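Nucleotide-binding protein, universal stress protein UspA family (PDB 3S3T) binds ATP and belongs to the universal stress protein family, although its precise cellular role is not established. Local coordinates at residues A[20-23]-A[24-28]; A[69-72]-A[73-76]; A[63-66]-A[67-70]. All coordinates share one frame; numbering follows the deposited sequence.

Each contact joins neighbouring turns of one helix, linked by backbone i to i+4 hydrogen bonds. Contact 1 lies on helix 16-32, whereas contacts 2 and 3 follow one another on helix 53-78 and share Asp69 and Ala70. Contact 1 is the more buried, with four of eight touching residues buried; contact 2 is the more exposed, and contact 3 is evenly split. In contact 1 the buried side is aromatic and aliphatic, with a carboxylate-amide pair near a second subunit. Contact 2 buries a selenomethionine and an arginine, and it touches contact 1 where Phe22 CZ lies 3.5 Å from Arg74 CB. Half of contact 3 is alanine, with a lysine and a histidine that meets a third subunit.

Contact 1. Residues A[20-23]-A[24-28]; sequences AAFT and EAVNI
One face of the Phe22 ring carries Val26 CG2, a CH-pi contact one helical turn along. The methyl Val26 CG2 lies 3.8 Å from the Phe22 ring centroid and 24° off the ring normal. It is displaced toward the rim, so its nearest ring atom is Phe22 CZ at 3.5 Å from Val26 CG2. Phe22 has CG anti to the backbone N (chi1 171°), and Val26 places CG2 beside its own N, which brings that methyl back over the preceding turn. The same Val26 CG2 also rests 3.4 Å from Phe22 O, the carbonyl that accepts the Val26 N-H. Two further flat groups, the Glu24 carboxylate and the Asn27 amide, meet by a hydrogen bond. Asn27 ND2 donates to Glu24 OE2 at 3.2 Å, on the syn side but tilted out of the carboxylate plane, and the N-H angle of 135° is far from straight. Helix 16-32 is the crossover helix of the beta-alpha-beta unit joining strands 7-11 and 35-43, and its buried side sets Phe22 and Val26 against Phe77 and Val78 of helix 53-78. Ala25 faces Val10 and Val113 of the sheet. On the more exposed side, Asn27 ND2 also donates to Ala3 O of the second subunit, while Glu24 OE2 is also hydrogen-bonded to a bound glycerol, probably from the crystallisation liquor. Thr23 OG1 is hydrogen-bonded to Gln19 O.

Contact 2. Residues A[69-72]-A[73-76]; sequences DAMR and QRQQ
Arg74 reaches back along helix 53-78 to Ala70 and Met71, a selenomethionine. Arg74 CB sits 3.4 Å from Met71 O. Arg74 CG is anti to the carbonyl carbon (chi1 -71°), which lays it against the preceding turn, 3.3 Å from Ala70 O, the carbonyl that takes the Arg74 backbone N-H. From CG to NE the chain is extended, with Arg74 CD passing the same carbonyl more distantly. Arg74 NE is hydrogen-bonded to Gln19 OE1 on helix 16-32, a bond that would restrain the guanidinium. At the tip, Arg74 NH1 lies 3.6 Å from Ala70 CB, while Met71 SE approaches the guanidinium at its edge, near its plane, also 3.6 Å from Arg74 NH1. The selenium gets there because the Met71 chain bends at chi2 (-57°). The Arg74 guanidinium further makes a cation-pi contact with Phe22, so this buried charged group is held by both polar and aromatic neighbours.

On the exposed side, Gln73 CG packs 3.6 Å from Asp69 O. The Asp69 carboxylate and Gln73 amide planes differ by 28°, but Asp69 OD2 and Gln73 OE1 stay 4.2 Å apart. Gln75 turns instead toward strand 87-93, touching Thr88, and its NE2 donates to Leu86 O. With Met71 packed on Tyr40 and Ile90 of neighbouring parallel strands and Arg74 turned to helix 16-32, this is an amphipathic helix covering the sheet of an alpha/beta universal stress protein fold.

Contact 3. Residues A[63-66]-A[67-70]; sequences EAAH and AKDA
In one of its two modelled conformers, Lys68 folds back over Ala64 and Ala65 instead of stretching away from the helix, and the position of its end is therefore doubtful. Lys68 CG lies 3.2 Å from Ala64 O, the acceptor of the Lys68 backbone N-H. The chain stays extended through chi2, then turns at chi3 (-111°) and chi4 (115°), both away from the usual staggered values. The first of these bends brings Lys68 CE back to 3.4 Å from Ala64 O and 4.0 Å from Ala64 CB. The second sets Lys68 NZ beside the next residue, 3.6 Å from Ala65 CA and 4.0 Å from Ala65 CB. In this conformer the ammonium lies alongside backbone and methyl groups of the previous turn.

His66 takes another course. Its CG is anti to the backbone N (chi1 176°), and the ring passes obliquely by the next amide, with His66 CG 3.6 Å from Ala67 N. That ring stacks with Tyr47 of the third subunit, an aromatic contact between subunits. Ala67 has only its methyl to offer, Ala67 CB lying 3.5 Å from Ala64 O, and this small side chain fits between the helix and the sheet, against Tyr40 and Ile90. Glu63 reaches out to its carboxylate, whose OE2 is hydrogen-bonded to Tyr40 OH. Ala64 and Ala67 facing strands 35-43 and 87-93, with His66 turned to a neighbouring subunit, mark close helix-on-sheet packing in a three-layer alpha/beta/alpha fold of the HUP clan.

Contact 1. Residues A[20-23]-A[24-28]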
ATOM      1  N   ALA A  20      19.356   2.009  13.621  1.00 23.87           N
ATOM      2  CA  ALA A  20      19.662   3.287  12.984  1.00 24.24           C
ATOM      3  C   ALA A  20      18.487   4.320  13.243  1.00 24.37           C
ATOM      4  O   ALA A  20      18.708   5.522  13.447  1.00 23.57           O
ATOM      5  CB  ALA A  20      19.865   3.071  11.529  1.00 25.20           C
ATOM      6  N   ALA A  21      17.248   3.820  13.221  1.00 23.57           N
ATOM      7  CA  ALA A  21      16.063   4.611  13.620  1.00 23.14           C
ATOM      8  C   ALA A  21      16.174   5.123  15.062  1.00 22.44           C
ATOM      9  O   ALA A  21      15.909   6.274  15.344  1.00 21.88           O
ATOM     10  CB  ALA A  21      14.783   3.727  13.469  1.00 21.54           C
ATOM     11  N   PHE A  22      16.518   4.234  15.985  1.00 23.02           N
ATOM     12  CA  PHE A  22      16.683   4.621  17.356  1.00 24.15           C
ATOM     13  C   PHE A  22      17.758   5.693  17.472  1.00 25.11           C
ATOM     14  O   PHE A  22      17.577   6.702  18.162  1.00 24.29           O
ATOM     15  CB  PHE A  22      17.018   3.431  18.230  1.00 24.94           C
ATOM     16  CG  PHE A  22      17.402   3.816  19.604  1.00 25.97           C
ATOM     17  CD1 PHE A  22      18.746   3.893  19.969  1.00 25.97           C
ATOM     18  CD2 PHE A  22      16.429   4.184  20.520  1.00 26.53           C
ATOM     19  CE1 PHE A  22      19.111   4.290  21.251  1.00 27.54           C
ATOM     20  CE2 PHE A  22      16.807   4.586  21.825  1.00 27.86           C
ATOM     21  CZ  PHE A  22      18.138   4.620  22.176  1.00 24.97           C
ATOM     22  N   THR A  23      18.856   5.506  16.753  1.00 25.21           N
ATOM     23  CA  THR A  23      19.973   6.474  16.821  1.00 26.51           C
ATOM     24  C   THR A  23      19.530   7.865  16.420  1.00 25.66           C
ATOM     25  O   THR A  23      19.907   8.838  17.077  1.00 24.68           O
ATOM     26  CB  THR A  23      21.167   6.006  16.002  1.00 26.82           C
ATOM     27  OG1 THR A  23      21.610   4.772  16.563  1.00 27.36           O
ATOM     28  CG2 THR A  23      22.339   7.038  16.042  1.00 30.32           C
ATOM     29  N   GLU A  24      18.699   7.951  15.374  1.00 25.45           N
ATOM     30  CA  GLU A  24      18.141   9.236  14.939  1.00 24.75           C
ATOM     31  C   GLU A  24      17.096   9.767  15.893  1.00 24.26           C
ATOM     32  O   GLU A  24      17.028  10.993  16.108  1.00 25.70           O
ATOM     33  CB  GLU A  24      17.591   9.156  13.528  1.00 25.57           C
ATOM     34  CG  GLU A  24      17.077  10.471  12.962  1.00 27.27           C
ATOM     35  CD  GLU A  24      18.099  11.583  12.995  1.00 31.27           C
ATOM     36  OE1 GLU A  24      17.673  12.748  13.000  1.00 31.69           O
ATOM     37  OE2 GLU A  24      19.319  11.288  13.048  1.00 32.32           O
ATOM     38  N   ALA A  25      16.301   8.878  16.499  1.00 22.13           N
ATOM     39  CA  ALA A  25      15.320   9.299  17.506  1.00 22.06           C
ATOM     40  C   ALA A  25      16.013   9.984  18.682  1.00 22.45           C
ATOM     41  O   ALA A  25      15.531  10.996  19.186  1.00 22.14           O
ATOM     42  CB  ALA A  25      14.445   8.099  17.996  1.00 20.65           C
ATOM     43  N   VAL A  26      17.163   9.482  19.094  1.00 22.73           N
ATOM     44  CA  VAL A  26      17.872  10.133  20.207  1.00 24.53           C
ATOM     45  C   VAL A  26      18.374  11.521  19.814  1.00 24.84           C
ATOM     46  O   VAL A  26      18.392  12.437  20.617  1.00 25.57           O
ATOM     47  CB  VAL A  26      19.061   9.303  20.686  1.00 25.13           C
ATOM     48  CG1 VAL A  26      19.816  10.056  21.820  1.00 24.83           C
ATOM     49  CG2 VAL A  26      18.573   7.955  21.171  1.00 24.71           C
ATOM     50  N   ASN A  27      18.806  11.647  18.572  1.00 26.13           N
ATOM     51  CA  ASN A  27      19.208  12.919  17.993  1.00 28.06           C
ATOM     52  C   ASN A  27      18.038  13.946  17.982  1.00 26.92           C
ATOM     53  O   ASN A  27      18.187  15.114  18.355  1.00 25.99           O
ATOM     54  CB  ASN A  27      19.680  12.598  16.586  1.00 28.67           C
ATOM     55  CG  ASN A  27      20.428  13.712  15.940  1.00 36.96           C
ATOM     56  OD1 ASN A  27      20.495  14.843  16.449  1.00 46.06           O
ATOM     57  ND2 ASN A  27      21.037  13.400  14.792  1.00 43.19           N
ATOM     58  N   ILE A  28      16.869  13.495  17.568  1.00 24.94           N
ATOM     59  CA  ILE A  28      15.689  14.351  17.531  1.00 24.61           C
ATOM     60  C   ILE A  28      15.299  14.718  18.961  1.00 25.19           C
ATOM     61  O   ILE A  28      14.994  15.879  19.243  1.00 25.28           O
ATOM     62  CB  ILE A  28      14.502  13.633  16.837  1.00 23.90           C
ATOM     63  CG1 ILE A  28      14.830  13.312  15.372  1.00 22.30           C
ATOM     64  CG2 ILE A  28      13.237  14.516  16.848  1.00 22.67           C
ATOM     65  CD1 ILE A  28      13.800  12.389  14.689  1.00 19.75           C
TER

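Contact 2. Residues A[69-72]-A[73-76]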
ATOM      1  N   ASP A  69      18.065  -6.806  26.847  1.00 30.73           N
ATOM      2  CA  ASP A  69      19.492  -6.511  26.837  1.00 33.05           C
ATOM      3  C   ASP A  69      19.806  -5.409  25.820  1.00 31.51           C
ATOM      4  O   ASP A  69      20.681  -4.580  26.057  1.00 30.88           O
ATOM      5  CB  ASP A  69      20.338  -7.764  26.557  1.00 34.44           C
ATOM      6  CG  ASP A  69      21.811  -7.434  26.499  1.00 40.02           C
ATOM      7  OD1 ASP A  69      22.418  -7.199  27.585  1.00 45.51           O
ATOM      8  OD2 ASP A  69      22.336  -7.343  25.363  1.00 45.36           O
ATOM      9  N   ALA A  70      19.110  -5.387  24.685  1.00 30.35           N
ATOM     10  CA  ALA A  70      19.336  -4.294  23.739  1.00 30.04           C
ATOM     11  C   ALA A  70      18.877  -2.932  24.339  1.00 29.92           C
ATOM     12  O   ALA A  70      19.495  -1.904  24.093  1.00 29.18           O
ATOM     13  CB  ALA A  70      18.649  -4.569  22.444  1.00 29.62           C
HETATM   14  N   MSE A  71      17.804  -2.953  25.133  1.00 29.79           N
HETATM   15  CA  MSE A  71      17.288  -1.748  25.785  1.00 30.10           C
HETATM   16  C   MSE A  71      18.290  -1.230  26.830  1.00 32.27           C
HETATM   17  O   MSE A  71      18.579  -0.031  26.876  1.00 32.07           O
HETATM   18  CB  MSE A  71      15.940  -2.034  26.432  1.00 30.05           C
HETATM   19  CG  MSE A  71      14.815  -2.276  25.438  1.00 27.82           C
HETATM   20 SE   MSE A  71      14.575  -0.755  24.210  0.70 30.23          SE
HETATM   21  CE  MSE A  71      13.053  -1.475  23.263  1.00 23.11           C
ATOM     22  N   ARG A  72      18.828  -2.142  27.643  1.00 34.01           N
ATOM     23  CA  ARG A  72      19.916  -1.810  28.559  1.00 37.09           C
ATOM     24  C   ARG A  72      21.020  -1.034  27.859  1.00 36.63           C
ATOM     25  O   ARG A  72      21.379   0.049  28.311  1.00 36.18           O
ATOM     26  CB  ARG A  72      20.489  -3.066  29.184  1.00 39.18           C
ATOM     27  CG  ARG A  72      19.685  -3.575  30.374  1.00 45.29           C
ATOM     28  CD  ARG A  72      20.508  -4.553  31.245  1.00 52.14           C
ATOM     29  NE  ARG A  72      19.676  -5.260  32.236  1.00 58.25           N
ATOM     30  CZ  ARG A  72      18.816  -6.256  31.975  1.00 61.02           C
ATOM     31  NH1 ARG A  72      18.626  -6.703  30.736  1.00 60.96           N
ATOM     32  NH2 ARG A  72      18.126  -6.812  32.974  1.00 64.14           N
ATOM     33  N   GLN A  73      21.522  -1.563  26.748  1.00 36.50           N
ATOM     34  CA  GLN A  73      22.547  -0.872  25.952  1.00 37.24           C
ATOM     35  C   GLN A  73      22.069   0.489  25.480  1.00 36.08           C
ATOM     36  O   GLN A  73      22.832   1.458  25.478  1.00 35.48           O
ATOM     37  CB  GLN A  73      22.968  -1.678  24.724  1.00 37.52           C
ATOM     38  CG  GLN A  73      23.699  -2.972  25.013  1.00 41.88           C
ATOM     39  CD  GLN A  73      24.219  -3.643  23.738  1.00 45.27           C
ATOM     40  OE1 GLN A  73      23.452  -4.135  22.910  1.00 48.52           O
ATOM     41  NE2 GLN A  73      25.539  -3.668  23.588  1.00 51.81           N
ATOM     42  N   ARG A  74      20.806   0.579  25.069  1.00 34.75           N
ATOM     43  CA  ARG A  74      20.301   1.861  24.607  1.00 33.84           C
ATOM     44  C   ARG A  74      20.268   2.928  25.740  1.00 34.66           C
ATOM     45  O   ARG A  74      20.612   4.070  25.495  1.00 32.75           O
ATOM     46  CB  ARG A  74      18.939   1.709  23.924  1.00 32.57           C
ATOM     47  CG  ARG A  74      19.038   1.020  22.559  1.00 30.75           C
ATOM     48  CD  ARG A  74      17.706   0.878  21.907  1.00 28.06           C
ATOM     49  NE  ARG A  74      17.783   0.103  20.662  1.00 25.98           N
ATOM     50  CZ  ARG A  74      17.302  -1.117  20.496  1.00 24.72           C
ATOM     51  NH1 ARG A  74      16.662  -1.761  21.479  1.00 25.87           N
ATOM     52  NH2 ARG A  74      17.459  -1.694  19.338  1.00 26.11           N
ATOM     53  N   GLN A  75      19.862   2.535  26.950  1.00 35.56           N
ATOM     54  CA  GLN A  75      19.835   3.441  28.117  1.00 37.51           C
ATOM     55  C   GLN A  75      21.219   3.968  28.403  1.00 39.19           C
ATOM     56  O   GLN A  75      21.370   5.122  28.799  1.00 40.03           O
ATOM     57  CB  GLN A  75      19.369   2.727  29.382  1.00 38.40           C
ATOM     58  CG  GLN A  75      17.910   2.404  29.428  1.00 39.76           C
ATOM     59  CD  GLN A  75      17.068   3.534  29.978  1.00 44.31           C
ATOM     60  OE1 GLN A  75      17.564   4.643  30.241  1.00 45.59           O
ATOM     61  NE2 GLN A  75      15.774   3.263  30.154  1.00 44.18           N
ATOM     62  N   GLN A  76      22.221   3.105  28.226  1.00 39.97           N
ATOM     63  CA  GLN A  76      23.614   3.504  28.428  0.60 41.78           C
ATOM     64  C   GLN A  76      24.022   4.548  27.381  1.00 41.56           C
ATOM     65  O   GLN A  76      24.655   5.551  27.728  1.00 42.74           O
ATOM     66  CB  GLN A  76      24.554   2.276  28.446  0.60 42.05           C
ATOM     67  CG  GLN A  76      24.277   1.364  29.642  0.60 42.47           C
ATOM     68  CD  GLN A  76      25.160   0.125  29.717  0.60 43.86           C
ATOM     69  OE1 GLN A  76      26.004  -0.121  28.851  0.60 43.95           O
ATOM     70  NE2 GLN A  76      24.959  -0.670  30.767  0.60 43.82           N
TER

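Contact 3. Residues A[63-66]-A[67-70]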
ATOM      1  N   GLU A  63      13.184 -14.234  23.353  1.00 26.10           N
ATOM      2  CA  GLU A  63      13.210 -13.048  22.484  1.00 26.09           C
ATOM      3  C   GLU A  63      13.134 -11.771  23.329  1.00 25.95           C
ATOM      4  O   GLU A  63      13.890 -10.806  23.101  1.00 26.57           O
ATOM      5  CB  GLU A  63      12.066 -13.084  21.472  1.00 25.39           C
ATOM      6  CG  GLU A  63      11.954 -11.810  20.645  1.00 24.61           C
ATOM      7  CD  GLU A  63      10.884 -11.907  19.546  1.00 24.37           C
ATOM      8  OE1 GLU A  63      10.123 -12.907  19.508  1.00 22.80           O
ATOM      9  OE2 GLU A  63      10.791 -10.962  18.744  1.00 25.10           O
ATOM     10  N   ALA A  64      12.197 -11.773  24.267  1.00 25.91           N
ATOM     11  CA  ALA A  64      12.004 -10.677  25.236  1.00 26.59           C
ATOM     12  C   ALA A  64      13.292 -10.372  26.025  1.00 27.46           C
ATOM     13  O   ALA A  64      13.643  -9.224  26.216  1.00 26.67           O
ATOM     14  CB  ALA A  64      10.848 -11.028  26.221  1.00 26.64           C
ATOM     15  N   ALA A  65      14.000 -11.412  26.455  1.00 28.02           N
ATOM     16  CA  ALA A  65      15.213 -11.210  27.221  1.00 29.05           C
ATOM     17  C   ALA A  65      16.303 -10.562  26.367  1.00 28.79           C
ATOM     18  O   ALA A  65      16.995  -9.680  26.823  1.00 28.28           O
ATOM     19  CB  ALA A  65      15.696 -12.543  27.883  1.00 30.08           C
ATOM     20  N   HIS A  66      16.418 -10.988  25.114  1.00 28.94           N
ATOM     21  CA  HIS A  66      17.334 -10.372  24.163  1.00 29.32           C
ATOM     22  C   HIS A  66      17.003  -8.896  23.934  1.00 28.16           C
ATOM     23  O   HIS A  66      17.884  -8.058  23.940  1.00 27.26           O
ATOM     24  CB  HIS A  66      17.286 -11.106  22.827  1.00 29.73           C
ATOM     25  CG  HIS A  66      18.140 -10.474  21.763  1.00 34.24           C
ATOM     26  ND1 HIS A  66      19.524 -10.557  21.770  1.00 39.68           N
ATOM     27  CD2 HIS A  66      17.813  -9.730  20.679  1.00 35.81           C
ATOM     28  CE1 HIS A  66      20.007  -9.901  20.729  1.00 42.27           C
ATOM     29  NE2 HIS A  66      18.991  -9.394  20.047  1.00 40.98           N
ATOM     30  N   ALA A  67      15.739  -8.613  23.679  1.00 26.82           N
ATOM     31  CA  ALA A  67      15.258  -7.234  23.571  1.00 26.65           C
ATOM     32  C   ALA A  67      15.623  -6.390  24.821  1.00 27.03           C
ATOM     33  O   ALA A  67      16.026  -5.216  24.713  1.00 26.32           O
ATOM     34  CB  ALA A  67      13.743  -7.248  23.371  1.00 25.31           C
ATOM     35  N   LYS A  68      15.456  -6.976  26.000  1.00 28.05           N
ATOM     36  CA  LYS A  68      15.732  -6.264  27.254  0.60 29.38           C
ATOM     37  C   LYS A  68      17.210  -5.911  27.338  1.00 30.19           C
ATOM     38  O   LYS A  68      17.575  -4.845  27.811  1.00 29.40           O
ATOM     39  CB  LYS A  68      15.252  -7.086  28.463  0.60 30.63           C
ATOM     40  CG  LYS A  68      13.692  -7.079  28.570  0.60 31.26           C
ATOM     41  CD  LYS A  68      13.098  -7.864  29.792  0.60 33.66           C
ATOM     42  CE  LYS A  68      12.327  -9.155  29.394  0.60 31.88           C
ATOM     43  NZ  LYS A  68      12.953 -10.451  29.894  0.60 30.04           N
ATOM     44  N   ASP A  69      18.065  -6.806  26.847  1.00 30.73           N
ATOM     45  CA  ASP A  69      19.492  -6.511  26.837  1.00 33.05           C
ATOM     46  C   ASP A  69      19.806  -5.409  25.820  1.00 31.51           C
ATOM     47  O   ASP A  69      20.681  -4.580  26.057  1.00 30.88           O
ATOM     48  CB  ASP A  69      20.338  -7.764  26.557  1.00 34.44           C
ATOM     49  CG  ASP A  69      21.811  -7.434  26.499  1.00 40.02           C
ATOM     50  OD1 ASP A  69      22.418  -7.199  27.585  1.00 45.51           O
ATOM     51  OD2 ASP A  69      22.336  -7.343  25.363  1.00 45.36           O
ATOM     52  N   ALA A  70      19.110  -5.387  24.685  1.00 30.35           N
ATOM     53  CA  ALA A  70      19.336  -4.294  23.739  1.00 30.04           C
ATOM     54  C   ALA A  70      18.877  -2.932  24.339  1.00 29.92           C
ATOM     55  O   ALA A  70      19.495  -1.904  24.093  1.00 29.18           O
ATOM     56  CB  ALA A  70      18.649  -4.569  22.444  1.00 29.62           C
TER